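Local coordinates for protein glycerol-3-phosphate dehydrogenase [NAD(+)] 1 (Saccharomyces cerevisiae, PDB 4FGW) that reduces dihydroxyacetone phosphate to glycerol 3-phosphate with NADH, driving the glycerol build-up that protects yeast cells under hyperosmotic stress, at residues A243-V248 with V299-T304; Q269-G274 with F360-A365; S230-V235 with Y293-G298. All coordinates share one frame; numbering follows the deposited sequence.

Contact 1: A243-V248 with V299-T304; sequences ALKNVV and VADLIT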
ATOM      1  N   ALA A 243       2.647 -12.509  -9.184  1.00 54.75           N
ATOM      2  CA  ALA A 243       1.873 -12.653 -10.403  1.00 55.84           C
ATOM      3  C   ALA A 243       0.663 -11.718 -10.385  1.00 58.97           C
ATOM      4  O   ALA A 243       0.512 -10.926 -11.313  1.00 59.55           O
ATOM      5  CB  ALA A 243       1.425 -14.099 -10.577  1.00 59.26           C
ATOM      6  N   LEU A 244      -0.176 -11.791  -9.321  1.00 54.50           N
ATOM      7  CA  LEU A 244      -1.433 -11.039  -9.158  1.00 54.30           C
ATOM      8  C   LEU A 244      -1.348  -9.516  -9.141  1.00 55.94           C
ATOM      9  O   LEU A 244      -2.283  -8.857  -9.606  1.00 56.24           O
ATOM     10  CB  LEU A 244      -2.280 -11.582  -7.993  1.00 55.02           C
ATOM     11  CG  LEU A 244      -2.667 -13.071  -8.055  1.00 62.40           C
ATOM     12  CD1 LEU A 244      -3.609 -13.435  -6.941  1.00 63.63           C
ATOM     13  CD2 LEU A 244      -3.282 -13.444  -9.396  1.00 66.38           C
ATOM     14  N   LYS A 245      -0.213  -8.961  -8.663  1.00 50.27           N
ATOM     15  CA  LYS A 245       0.045  -7.515  -8.599  1.00 48.16           C
ATOM     16  C   LYS A 245      -0.079  -6.850  -9.973  1.00 53.40           C
ATOM     17  O   LYS A 245      -0.510  -5.698 -10.060  1.00 53.36           O
ATOM     18  CB  LYS A 245       1.426  -7.205  -7.960  1.00 47.72           C
ATOM     19  CG  LYS A 245       2.620  -7.703  -8.784  1.00 51.28           C
ATOM     20  CD  LYS A 245       3.960  -7.455  -8.128  1.00 50.95           C
ATOM     21  CE  LYS A 245       5.090  -7.850  -9.049  1.00 44.64           C
ATOM     22  NZ  LYS A 245       5.229  -6.892 -10.172  1.00 46.96           N
ATOM     23  N   ASN A 246       0.281  -7.579 -11.041  1.00 51.33           N
ATOM     24  CA  ASN A 246       0.240  -7.058 -12.407  1.00 52.35           C
ATOM     25  C   ASN A 246      -1.165  -6.919 -12.962  1.00 58.49           C
ATOM     26  O   ASN A 246      -1.399  -6.045 -13.795  1.00 59.91           O
ATOM     27  CB  ASN A 246       1.164  -7.843 -13.322  1.00 52.34           C
ATOM     28  CG  ASN A 246       2.580  -7.919 -12.814  1.00 59.32           C
ATOM     29  OD1 ASN A 246       3.062  -7.049 -12.083  1.00 52.75           O
ATOM     30  ND2 ASN A 246       3.258  -8.993 -13.139  1.00 47.14           N
ATOM     31  N   VAL A 247      -2.112  -7.733 -12.461  1.00 55.97           N
ATOM     32  CA  VAL A 247      -3.533  -7.652 -12.833  1.00 58.00           C
ATOM     33  C   VAL A 247      -4.082  -6.370 -12.185  1.00 59.48           C
ATOM     34  O   VAL A 247      -4.771  -5.590 -12.851  1.00 60.96           O
ATOM     35  CB  VAL A 247      -4.335  -8.918 -12.419  1.00 63.76           C
ATOM     36  CG1 VAL A 247      -5.827  -8.748 -12.700  1.00 66.44           C
ATOM     37  CG2 VAL A 247      -3.795 -10.162 -13.120  1.00 64.97           C
ATOM     38  N   VAL A 248      -3.717  -6.139 -10.908  1.00 51.30           N
ATOM     39  CA  VAL A 248      -4.090  -4.948 -10.149  1.00 49.78           C
ATOM     40  C   VAL A 248      -3.481  -3.674 -10.791  1.00 53.58           C
ATOM     41  O   VAL A 248      -4.187  -2.672 -10.944  1.00 54.94           O
ATOM     42  CB  VAL A 248      -3.722  -5.082  -8.643  1.00 51.08           C
ATOM     43  CG1 VAL A 248      -4.227  -3.882  -7.842  1.00 49.81           C
ATOM     44  CG2 VAL A 248      -4.263  -6.385  -8.056  1.00 52.03           C
ATOM     45  N   VAL A 299       2.296  -6.209  -0.014  1.00 38.31           N
ATOM     46  CA  VAL A 299       1.941  -4.792  -0.130  1.00 37.15           C
ATOM     47  C   VAL A 299       2.986  -3.900  -0.851  1.00 40.49           C
ATOM     48  O   VAL A 299       2.614  -3.139  -1.754  1.00 39.96           O
ATOM     49  CB  VAL A 299       1.449  -4.212   1.234  1.00 40.99           C
ATOM     50  CG1 VAL A 299       2.590  -4.056   2.247  1.00 39.90           C
ATOM     51  CG2 VAL A 299       0.707  -2.890   1.046  1.00 40.63           C
ATOM     52  N   ALA A 300       4.277  -4.008  -0.470  1.00 36.30           N
ATOM     53  CA  ALA A 300       5.349  -3.190  -1.061  1.00 36.09           C
ATOM     54  C   ALA A 300       5.514  -3.477  -2.562  1.00 41.84           C
ATOM     55  O   ALA A 300       5.598  -2.537  -3.363  1.00 42.61           O
ATOM     56  CB  ALA A 300       6.664  -3.410  -0.322  1.00 36.38           C
ATOM     57  N   ASP A 301       5.477  -4.766  -2.950  1.00 37.52           N
ATOM     58  CA  ASP A 301       5.592  -5.127  -4.357  1.00 37.52           C
ATOM     59  C   ASP A 301       4.402  -4.638  -5.168  1.00 42.47           C
ATOM     60  O   ASP A 301       4.574  -4.189  -6.304  1.00 42.67           O
ATOM     61  CB  ASP A 301       5.865  -6.619  -4.550  1.00 39.33           C
ATOM     62  CG  ASP A 301       6.660  -6.912  -5.806  1.00 43.72           C
ATOM     63  OD1 ASP A 301       7.101  -5.955  -6.463  1.00 43.34           O
ATOM     64  OD2 ASP A 301       6.839  -8.099  -6.129  1.00 52.14           O
ATOM     65  N   LEU A 302       3.208  -4.661  -4.556  1.00 39.09           N
ATOM     66  CA  LEU A 302       1.990  -4.133  -5.164  1.00 39.41           C
ATOM     67  C   LEU A 302       2.126  -2.607  -5.386  1.00 43.06           C
ATOM     68  O   LEU A 302       1.863  -2.123  -6.484  1.00 43.32           O
ATOM     69  CB  LEU A 302       0.779  -4.450  -4.265  1.00 39.67           C
ATOM     70  CG  LEU A 302      -0.596  -3.997  -4.775  1.00 44.74           C
ATOM     71  CD1 LEU A 302      -1.014  -4.789  -6.021  1.00 46.68           C
ATOM     72  CD2 LEU A 302      -1.644  -4.113  -3.691  1.00 45.11           C
ATOM     73  N   ILE A 303       2.555  -1.866  -4.339  1.00 39.52           N
ATOM     74  CA  ILE A 303       2.741  -0.416  -4.387  1.00 38.45           C
ATOM     75  C   ILE A 303       3.695  -0.001  -5.514  1.00 41.80           C
ATOM     76  O   ILE A 303       3.315   0.811  -6.352  1.00 43.28           O
ATOM     77  CB  ILE A 303       3.126   0.180  -2.993  1.00 39.88           C
ATOM     78  CG1 ILE A 303       1.941   0.060  -2.007  1.00 39.28           C
ATOM     79  CG2 ILE A 303       3.589   1.660  -3.119  1.00 38.98           C
ATOM     80  CD1 ILE A 303       2.288   0.312  -0.497  1.00 34.64           C
ATOM     81  N   THR A 304       4.903  -0.577  -5.552  1.00 37.19           N
ATOM     82  CA  THR A 304       5.894  -0.250  -6.583  1.00 37.52           C
ATOM     83  C   THR A 304       5.418  -0.517  -8.011  1.00 43.61           C
ATOM     84  O   THR A 304       5.668   0.302  -8.900  1.00 45.32           O
ATOM     85  CB  THR A 304       7.284  -0.818  -6.245  1.00 44.99           C
ATOM     86  OG1 THR A 304       8.255  -0.136  -7.042  1.00 45.63           O
ATOM     87  CG2 THR A 304       7.402  -2.343  -6.462  1.00 46.56           C
TER
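Leu302 reaches across from helix 296-307 and sets one methyl, CD1, against Lys245 and Val248 of helix 235-257. The axes of 243-248 and 299-304 approach to 9.3 Å at a crossing angle of -38°. The part round this methyl is close-packed, buried and apolar. Leu302 CD1 lies 3.8 Å from Val248 CB and 3.9 Å from Lys245 CA. The valine and leucine side chains stand nearly perpendicular, and the methyl meets CB and CG1 of Val248. A chi1 of -178° swings CG of Leu302 to the far side from its own main-chain nitrogen and brings CD1 between Lys245 and Val248.

The lysine side is more open. Here the chain touches the acid closely, but no bond is made. Lys245 passes over a face of the Asp301 carboxylate with its CD and CE. Lys245 CE comes within 3.4 Å of Asp301 OD2. The bend at chi4 (72°) carries the amine past the acid, and Lys245 NZ stays 4.3 Å from Asp301 OD1, too far for a salt bridge. NZ instead bonds to Asn246 OD1 at 2.9 Å and to Thr305 OG1. Asp301 OD2 is salt-bridged to Lys152, a probable substrate-binding residue. Lys245, the probable proton acceptor, is partly exposed here. A methionine in its place has no amine, and would probably leave Asn246 OD1 and Thr305 OG1 without this shared partner.

Phe363 of helix 361-371 packs on Val248, Leu273 of helix 261-283 packs on Leu302, and Gln269 of the second subunit packs on Ile303.

Contact 2: Q269-G274 with F360-A365; sequences QRVGLG and FPLFEA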
ATOM      1  N   GLN A 269      -5.698  -0.376  -5.586  1.00 46.16           N
ATOM      2  CA  GLN A 269      -4.638  -1.067  -4.851  1.00 44.33           C
ATOM      3  C   GLN A 269      -5.197  -1.724  -3.593  1.00 50.11           C
ATOM      4  O   GLN A 269      -4.850  -2.867  -3.300  1.00 51.14           O
ATOM      5  CB  GLN A 269      -3.492  -0.113  -4.510  1.00 43.60           C
ATOM      6  CG  GLN A 269      -2.620   0.176  -5.722  1.00 44.64           C
ATOM      7  CD  GLN A 269      -1.613   1.267  -5.500  1.00 50.26           C
ATOM      8  OE1 GLN A 269      -1.741   2.367  -6.032  1.00 45.70           O
ATOM      9  NE2 GLN A 269      -0.563   0.969  -4.764  1.00 40.40           N
ATOM     10  N   ARG A 270      -6.116  -1.037  -2.895  1.00 47.78           N
ATOM     11  CA  ARG A 270      -6.772  -1.556  -1.693  1.00 48.42           C
ATOM     12  C   ARG A 270      -7.658  -2.751  -2.045  1.00 55.15           C
ATOM     13  O   ARG A 270      -7.592  -3.785  -1.372  1.00 56.22           O
ATOM     14  CB  ARG A 270      -7.598  -0.457  -1.014  1.00 48.16           C
ATOM     15  CG  ARG A 270      -8.276  -0.912   0.269  1.00 50.59           C
ATOM     16  CD  ARG A 270      -9.432  -0.017   0.637  1.00 53.93           C
ATOM     17  NE  ARG A 270     -10.566  -0.107  -0.284  1.00 56.48           N
ATOM     18  CZ  ARG A 270     -11.544  -1.003  -0.194  1.00 67.49           C
ATOM     19  NH1 ARG A 270     -11.517  -1.933   0.751  1.00 57.90           N
ATOM     20  NH2 ARG A 270     -12.547  -0.985  -1.055  1.00 56.08           N
ATOM     21  N   VAL A 271      -8.479  -2.608  -3.104  1.00 52.71           N
ATOM     22  CA  VAL A 271      -9.372  -3.662  -3.573  1.00 55.34           C
ATOM     23  C   VAL A 271      -8.527  -4.851  -4.059  1.00 58.60           C
ATOM     24  O   VAL A 271      -8.818  -5.995  -3.701  1.00 61.55           O
ATOM     25  CB  VAL A 271     -10.398  -3.132  -4.622  1.00 61.86           C
ATOM     26  CG1 VAL A 271     -11.145  -4.270  -5.318  1.00 64.37           C
ATOM     27  CG2 VAL A 271     -11.390  -2.165  -3.981  1.00 62.93           C
ATOM     28  N   GLY A 272      -7.475  -4.550  -4.817  1.00 51.34           N
ATOM     29  CA  GLY A 272      -6.522  -5.516  -5.354  1.00 50.35           C
ATOM     30  C   GLY A 272      -5.825  -6.324  -4.285  1.00 53.95           C
ATOM     31  O   GLY A 272      -5.823  -7.554  -4.361  1.00 55.32           O
ATOM     32  N   LEU A 273      -5.290  -5.646  -3.244  1.00 48.68           N
ATOM     33  CA  LEU A 273      -4.669  -6.315  -2.091  1.00 46.95           C
ATOM     34  C   LEU A 273      -5.645  -7.309  -1.453  1.00 53.92           C
ATOM     35  O   LEU A 273      -5.251  -8.441  -1.179  1.00 55.24           O
ATOM     36  CB  LEU A 273      -4.138  -5.309  -1.040  1.00 44.30           C
ATOM     37  CG  LEU A 273      -3.354  -5.904   0.155  1.00 46.83           C
ATOM     38  CD1 LEU A 273      -2.051  -6.596  -0.290  1.00 45.05           C
ATOM     39  CD2 LEU A 273      -3.080  -4.851   1.198  1.00 46.39           C
ATOM     40  N   GLY A 274      -6.906  -6.899  -1.281  1.00 51.67           N
ATOM     41  CA  GLY A 274      -7.960  -7.746  -0.726  1.00 53.83           C
ATOM     42  C   GLY A 274      -8.199  -8.983  -1.568  1.00 60.01           C
ATOM     43  O   GLY A 274      -8.374 -10.076  -1.026  1.00 61.94           O
ATOM     44  N   PHE A 360     -14.027 -12.535  -7.235  1.00 80.89           N
ATOM     45  CA  PHE A 360     -12.942 -11.615  -7.584  1.00 75.95           C
ATOM     46  C   PHE A 360     -13.378 -10.573  -8.639  1.00 80.42           C
ATOM     47  O   PHE A 360     -12.878 -10.609  -9.767  1.00 79.81           O
ATOM     48  CB  PHE A 360     -11.677 -12.408  -7.991  1.00 75.67           C
ATOM     49  CG  PHE A 360     -11.231 -13.412  -6.950  1.00 76.37           C
ATOM     50  CD1 PHE A 360     -11.742 -14.707  -6.942  1.00 82.97           C
ATOM     51  CD2 PHE A 360     -10.324 -13.057  -5.963  1.00 73.78           C
ATOM     52  CE1 PHE A 360     -11.354 -15.625  -5.963  1.00 83.53           C
ATOM     53  CE2 PHE A 360      -9.928 -13.979  -4.993  1.00 76.20           C
ATOM     54  CZ  PHE A 360     -10.448 -15.255  -4.996  1.00 78.10           C
ATOM     55  N   PRO A 361     -14.296  -9.626  -8.293  1.00 78.03           N
ATOM     56  CA  PRO A 361     -14.753  -8.643  -9.294  1.00 79.17           C
ATOM     57  C   PRO A 361     -13.686  -7.780  -9.965  1.00 80.43           C
ATOM     58  O   PRO A 361     -13.846  -7.496 -11.150  1.00 82.30           O
ATOM     59  CB  PRO A 361     -15.808  -7.817  -8.549  1.00 82.22           C
ATOM     60  CG  PRO A 361     -15.545  -8.048  -7.119  1.00 84.47           C
ATOM     61  CD  PRO A 361     -15.008  -9.438  -7.012  1.00 80.15           C
ATOM     62  N   LEU A 362     -12.600  -7.389  -9.251  1.00 72.59           N
ATOM     63  CA  LEU A 362     -11.521  -6.589  -9.851  1.00 69.14           C
ATOM     64  C   LEU A 362     -10.726  -7.385 -10.882  1.00 72.63           C
ATOM     65  O   LEU A 362     -10.501  -6.881 -11.986  1.00 72.71           O
ATOM     66  CB  LEU A 362     -10.602  -5.934  -8.811  1.00 65.11           C
ATOM     67  CG  LEU A 362      -9.412  -5.120  -9.366  1.00 66.64           C
ATOM     68  CD1 LEU A 362      -9.885  -3.862 -10.116  1.00 68.33           C
ATOM     69  CD2 LEU A 362      -8.448  -4.765  -8.278  1.00 61.41           C
ATOM     70  N   PHE A 363     -10.339  -8.637 -10.541  1.00 68.85           N
ATOM     71  CA  PHE A 363      -9.636  -9.547 -11.454  1.00 68.47           C
ATOM     72  C   PHE A 363     -10.498  -9.788 -12.694  1.00 76.69           C
ATOM     73  O   PHE A 363      -9.978  -9.749 -13.812  1.00 77.02           O
ATOM     74  CB  PHE A 363      -9.279 -10.887 -10.765  1.00 69.73           C
ATOM     75  CG  PHE A 363      -8.231 -10.862  -9.668  1.00 66.91           C
ATOM     76  CD1 PHE A 363      -8.017 -11.974  -8.861  1.00 69.73           C
ATOM     77  CD2 PHE A 363      -7.459  -9.724  -9.438  1.00 65.26           C
ATOM     78  CE1 PHE A 363      -7.053 -11.948  -7.843  1.00 67.09           C
ATOM     79  CE2 PHE A 363      -6.495  -9.703  -8.421  1.00 64.57           C
ATOM     80  CZ  PHE A 363      -6.296 -10.817  -7.637  1.00 62.56           C
ATOM     81  N   GLU A 364     -11.823  -9.968 -12.496  1.00 76.99           N
ATOM     82  CA  GLU A 364     -12.781 -10.174 -13.584  1.00 81.65           C
ATOM     83  C   GLU A 364     -12.919  -8.921 -14.449  1.00 85.48           C
ATOM     84  O   GLU A 364     -12.899  -9.036 -15.671  1.00 87.64           O
ATOM     85  CB  GLU A 364     -14.152 -10.629 -13.054  1.00 87.09           C
ATOM     86  CG  GLU A 364     -15.098 -11.073 -14.163  1.00105.56           C
ATOM     87  CD  GLU A 364     -16.568 -11.212 -13.811  1.00136.26           C
ATOM     88  OE1 GLU A 364     -16.931 -11.028 -12.627  1.00137.85           O
ATOM     89  OE2 GLU A 364     -17.358 -11.533 -14.728  1.00133.28           O
ATOM     90  N   ALA A 365     -13.035  -7.734 -13.816  1.00 79.67           N
ATOM     91  CA  ALA A 365     -13.168  -6.434 -14.478  1.00 79.50           C
ATOM     92  C   ALA A 365     -11.988  -6.143 -15.412  1.00 81.06           C
ATOM     93  O   ALA A 365     -12.218  -5.766 -16.562  1.00 82.79           O
ATOM     94  CB  ALA A 365     -13.309  -5.331 -13.443  1.00 77.82           C
TER
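The nearest CA atoms between helix 261-283 and the first turn of helix 361-371, those of Gly272 and Leu362, are 6.8 Å apart. This is helix-to-helix packing inside the all-helical C-terminal domain, which belongs to the 6-phosphogluconate dehydrogenase-like clan. One leucine does most of the work. Leu362 CD2 rests directly on the main chain of Gly272, touching both its CA and its N, and lies 3.6 Å from Gly272 CA. A chi1 of 178° extends the leucine side chain away from its own main-chain nitrogen and out from its helix toward the glycine.

Val271 makes the second contact. Its CG1 lies alongside the base of the leucine, and the two side chains meet at a slant. No hydrogen bond joins the two segments, and the touching side chains are apolar. Ile383 of helix 379-383 packs on both Val271 and Leu362.

Polar fastening comes from just beyond the segment, on helix 261-283. Phe360 stands at the N-cap position, and the first-turn amides of Leu362 and Phe363 bond to the two carboxylate oxygens of Glu275. A negative group at this helix start probably interacts favourably with the helix dipole. On another side of helix 261-283, Arg270 makes a salt bridge with Glu195 of the second subunit. At the base of the leucine, Val271 CG1 is 3.9 Å from Leu362 CB.

Contact 3: S230-V235 with Y293-G298; sequences SVIEDV and YQESAG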
ATOM      1  N   SER A 230      13.675 -10.109   5.152  1.00 47.58           N
ATOM      2  CA  SER A 230      12.747 -10.616   6.158  1.00 48.07           C
ATOM      3  C   SER A 230      12.505 -12.085   5.798  1.00 52.52           C
ATOM      4  O   SER A 230      12.111 -12.378   4.670  1.00 52.15           O
ATOM      5  CB  SER A 230      11.444  -9.830   6.141  1.00 50.24           C
ATOM      6  OG  SER A 230      10.464 -10.478   6.936  1.00 60.30           O
ATOM      7  N   VAL A 231      12.801 -12.999   6.727  1.00 51.02           N
ATOM      8  CA  VAL A 231      12.646 -14.439   6.517  1.00 52.46           C
ATOM      9  C   VAL A 231      11.381 -14.958   7.196  1.00 58.68           C
ATOM     10  O   VAL A 231      11.197 -14.773   8.400  1.00 59.16           O
ATOM     11  CB  VAL A 231      13.898 -15.282   6.888  1.00 57.94           C
ATOM     12  CG1 VAL A 231      13.816 -16.678   6.271  1.00 59.08           C
ATOM     13  CG2 VAL A 231      15.182 -14.588   6.455  1.00 56.93           C
ATOM     14  N   ILE A 232      10.508 -15.601   6.409  1.00 56.14           N
ATOM     15  CA  ILE A 232       9.233 -16.168   6.869  1.00 56.76           C
ATOM     16  C   ILE A 232       9.076 -17.617   6.385  1.00 63.76           C
ATOM     17  O   ILE A 232       9.985 -18.153   5.747  1.00 65.45           O
ATOM     18  CB  ILE A 232       8.020 -15.260   6.474  1.00 56.98           C
ATOM     19  CG1 ILE A 232       7.878 -15.111   4.938  1.00 55.13           C
ATOM     20  CG2 ILE A 232       8.083 -13.898   7.188  1.00 55.14           C
ATOM     21  CD1 ILE A 232       6.494 -14.763   4.442  1.00 53.50           C
ATOM     22  N   GLU A 233       7.926 -18.238   6.680  1.00 61.27           N
ATOM     23  CA  GLU A 233       7.597 -19.609   6.279  1.00 63.33           C
ATOM     24  C   GLU A 233       6.729 -19.649   5.020  1.00 66.17           C
ATOM     25  O   GLU A 233       6.935 -20.507   4.167  1.00 66.87           O
ATOM     26  CB  GLU A 233       6.868 -20.342   7.419  1.00 67.42           C
ATOM     27  CG  GLU A 233       7.781 -20.825   8.528  1.00 80.55           C
ATOM     28  CD  GLU A 233       7.411 -22.194   9.061  1.00111.47           C
ATOM     29  OE1 GLU A 233       6.686 -22.251  10.081  1.00119.49           O
ATOM     30  OE2 GLU A 233       7.828 -23.208   8.453  1.00101.63           O
ATOM     31  N   ASP A 234       5.745 -18.733   4.926  1.00 60.55           N
ATOM     32  CA  ASP A 234       4.748 -18.662   3.863  1.00 59.17           C
ATOM     33  C   ASP A 234       5.284 -18.498   2.431  1.00 62.64           C
ATOM     34  O   ASP A 234       5.303 -17.390   1.883  1.00 61.03           O
ATOM     35  CB  ASP A 234       3.638 -17.657   4.238  1.00 59.18           C
ATOM     36  CG  ASP A 234       2.377 -17.694   3.389  1.00 63.17           C
ATOM     37  OD1 ASP A 234       2.240 -18.620   2.559  1.00 63.93           O
ATOM     38  OD2 ASP A 234       1.528 -16.795   3.557  1.00 62.66           O
ATOM     39  N   VAL A 235       5.690 -19.637   1.821  1.00 60.52           N
ATOM     40  CA  VAL A 235       6.190 -19.741   0.445  1.00 58.74           C
ATOM     41  C   VAL A 235       5.054 -19.427  -0.547  1.00 64.65           C
ATOM     42  O   VAL A 235       5.293 -18.760  -1.552  1.00 62.44           O
ATOM     43  CB  VAL A 235       6.888 -21.115   0.163  1.00 63.33           C
ATOM     44  CG1 VAL A 235       7.250 -21.283  -1.309  1.00 62.37           C
ATOM     45  CG2 VAL A 235       8.127 -21.298   1.035  1.00 63.16           C
ATOM     46  N   TYR A 293       0.194  -8.163   3.830  1.00 44.11           N
ATOM     47  CA  TYR A 293       0.297  -6.772   4.278  1.00 43.22           C
ATOM     48  C   TYR A 293       1.553  -6.429   5.085  1.00 46.75           C
ATOM     49  O   TYR A 293       1.862  -5.252   5.219  1.00 46.60           O
ATOM     50  CB  TYR A 293      -0.991  -6.307   4.983  1.00 45.23           C
ATOM     51  CG  TYR A 293      -1.265  -6.975   6.314  1.00 47.28           C
ATOM     52  CD1 TYR A 293      -2.013  -8.144   6.387  1.00 50.56           C
ATOM     53  CD2 TYR A 293      -0.825  -6.405   7.508  1.00 47.67           C
ATOM     54  CE1 TYR A 293      -2.291  -8.747   7.612  1.00 52.92           C
ATOM     55  CE2 TYR A 293      -1.083  -7.010   8.738  1.00 49.89           C
ATOM     56  CZ  TYR A 293      -1.825  -8.176   8.785  1.00 57.54           C
ATOM     57  OH  TYR A 293      -2.091  -8.771   9.993  1.00 60.38           O
ATOM     58  N   GLN A 294       2.277  -7.437   5.616  1.00 43.47           N
ATOM     59  CA  GLN A 294       3.496  -7.217   6.415  1.00 42.04           C
ATOM     60  C   GLN A 294       4.785  -7.316   5.617  1.00 45.23           C
ATOM     61  O   GLN A 294       5.796  -6.769   6.054  1.00 44.43           O
ATOM     62  CB  GLN A 294       3.595  -8.226   7.569  1.00 44.75           C
ATOM     63  CG  GLN A 294       2.511  -8.114   8.632  1.00 50.12           C
ATOM     64  CD  GLN A 294       2.717  -9.037   9.812  1.00 65.99           C
ATOM     65  OE1 GLN A 294       2.142  -8.831  10.880  1.00 63.91           O
ATOM     66  NE2 GLN A 294       3.522 -10.085   9.663  1.00 57.65           N
ATOM     67  N   GLU A 295       4.780  -8.064   4.490  1.00 42.12           N
ATOM     68  CA  GLU A 295       6.002  -8.340   3.733  1.00 40.89           C
ATOM     69  C   GLU A 295       6.200  -7.575   2.432  1.00 44.36           C
ATOM     70  O   GLU A 295       5.227  -7.137   1.800  1.00 43.89           O
ATOM     71  CB  GLU A 295       6.193  -9.867   3.529  1.00 43.31           C
ATOM     72  CG  GLU A 295       6.074 -10.711   4.800  1.00 48.72           C
ATOM     73  CD  GLU A 295       7.035 -10.418   5.936  1.00 51.78           C
ATOM     74  OE1 GLU A 295       8.150  -9.921   5.664  1.00 46.27           O
ATOM     75  OE2 GLU A 295       6.687 -10.712   7.100  1.00 48.82           O
ATOM     76  N   SER A 296       7.488  -7.431   2.036  1.00 39.62           N
ATOM     77  CA  SER A 296       7.918  -6.771   0.805  1.00 38.18           C
ATOM     78  C   SER A 296       7.259  -7.413  -0.414  1.00 42.36           C
ATOM     79  O   SER A 296       6.800  -6.711  -1.313  1.00 40.00           O
ATOM     80  CB  SER A 296       9.439  -6.817   0.676  1.00 40.43           C
ATOM     81  OG  SER A 296       9.872  -6.087  -0.463  1.00 44.63           O
ATOM     82  N   ALA A 297       7.186  -8.752  -0.414  1.00 41.83           N
ATOM     83  CA  ALA A 297       6.583  -9.566  -1.464  1.00 42.42           C
ATOM     84  C   ALA A 297       5.106  -9.220  -1.677  1.00 47.18           C
ATOM     85  O   ALA A 297       4.632  -9.290  -2.808  1.00 48.16           O
ATOM     86  CB  ALA A 297       6.720 -11.026  -1.107  1.00 44.59           C
ATOM     87  N   GLY A 298       4.423  -8.823  -0.600  1.00 42.65           N
ATOM     88  CA  GLY A 298       3.019  -8.446  -0.611  1.00 41.90           C
ATOM     89  C   GLY A 298       2.785  -7.002  -0.988  1.00 42.47           C
ATOM     90  O   GLY A 298       3.050  -6.611  -2.126  1.00 40.64           O
TER
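The carboxylate of Glu295 is the flat group here, and Ile232 lies over one of its faces. The Ile232 CG2 methyl stands 3.5 Å from Glu295 OE2 and 3.8 Å from Glu295 CD. Ser230 approaches at the OE1 end. Its hydroxyl donates to Glu295 OE1 across 2.7 Å, on the syn side of that oxygen. The donor is tilted 27° out of the carboxylate plane, toward the same face that Ile232 covers. Everything that strand 227-232 offers to this acid therefore comes from one side or from near its edge.

The torsions fit this plan. The Glu295 chain is bent at chi2 (-59°), which turns the carboxylate toward Ser230. The serine hydroxyl points away from its own main-chain nitrogen (chi1 169°) and extends toward the acid. Farther back along the glutamate chain, Ile232 CD1 makes a looser contact with Glu295 CG at 4.1 Å. The isoleucine and glutamate chains run alongside each other with opposite sense.

Glu295 is buried, and the serine bond satisfies part of its carboxylate. Thr197 of the adjacent strand 194-199 touches its side chain, and Arg270 of the second subunit packs on it too.

Past the strand, Asp234 takes the N-cap position of helix 235-257, and its OD1 accepts from Gly237 N. The contact thus joins an edge strand of the Rossmann-type sheet of the NAD-binding domain to the break between helices 289-294 and 296-307, a junction between the sheet and the helical domain.

In the fold
Contacts 1 and 2 are buried within the helical domain. Contact 3 is only partly buried and lies where that domain meets the sheet. Contacts 1 and 3 share helix 296-307, and Asp301 N probably bonds to Ser296 O. Contacts 1 and 2 also touch: Val248 CG2 packs on Gly272 CA at 3.6 Å. Contacts 2 and 3 do not touch, with nearest atoms about 5 Å apart. Chemistry follows place. Contact 2 has no polar bond between its segments, contact 1 adds a polar side at the probable active site, and contact 3 turns on a serine-carboxylate bond. All three have residues near the second subunit.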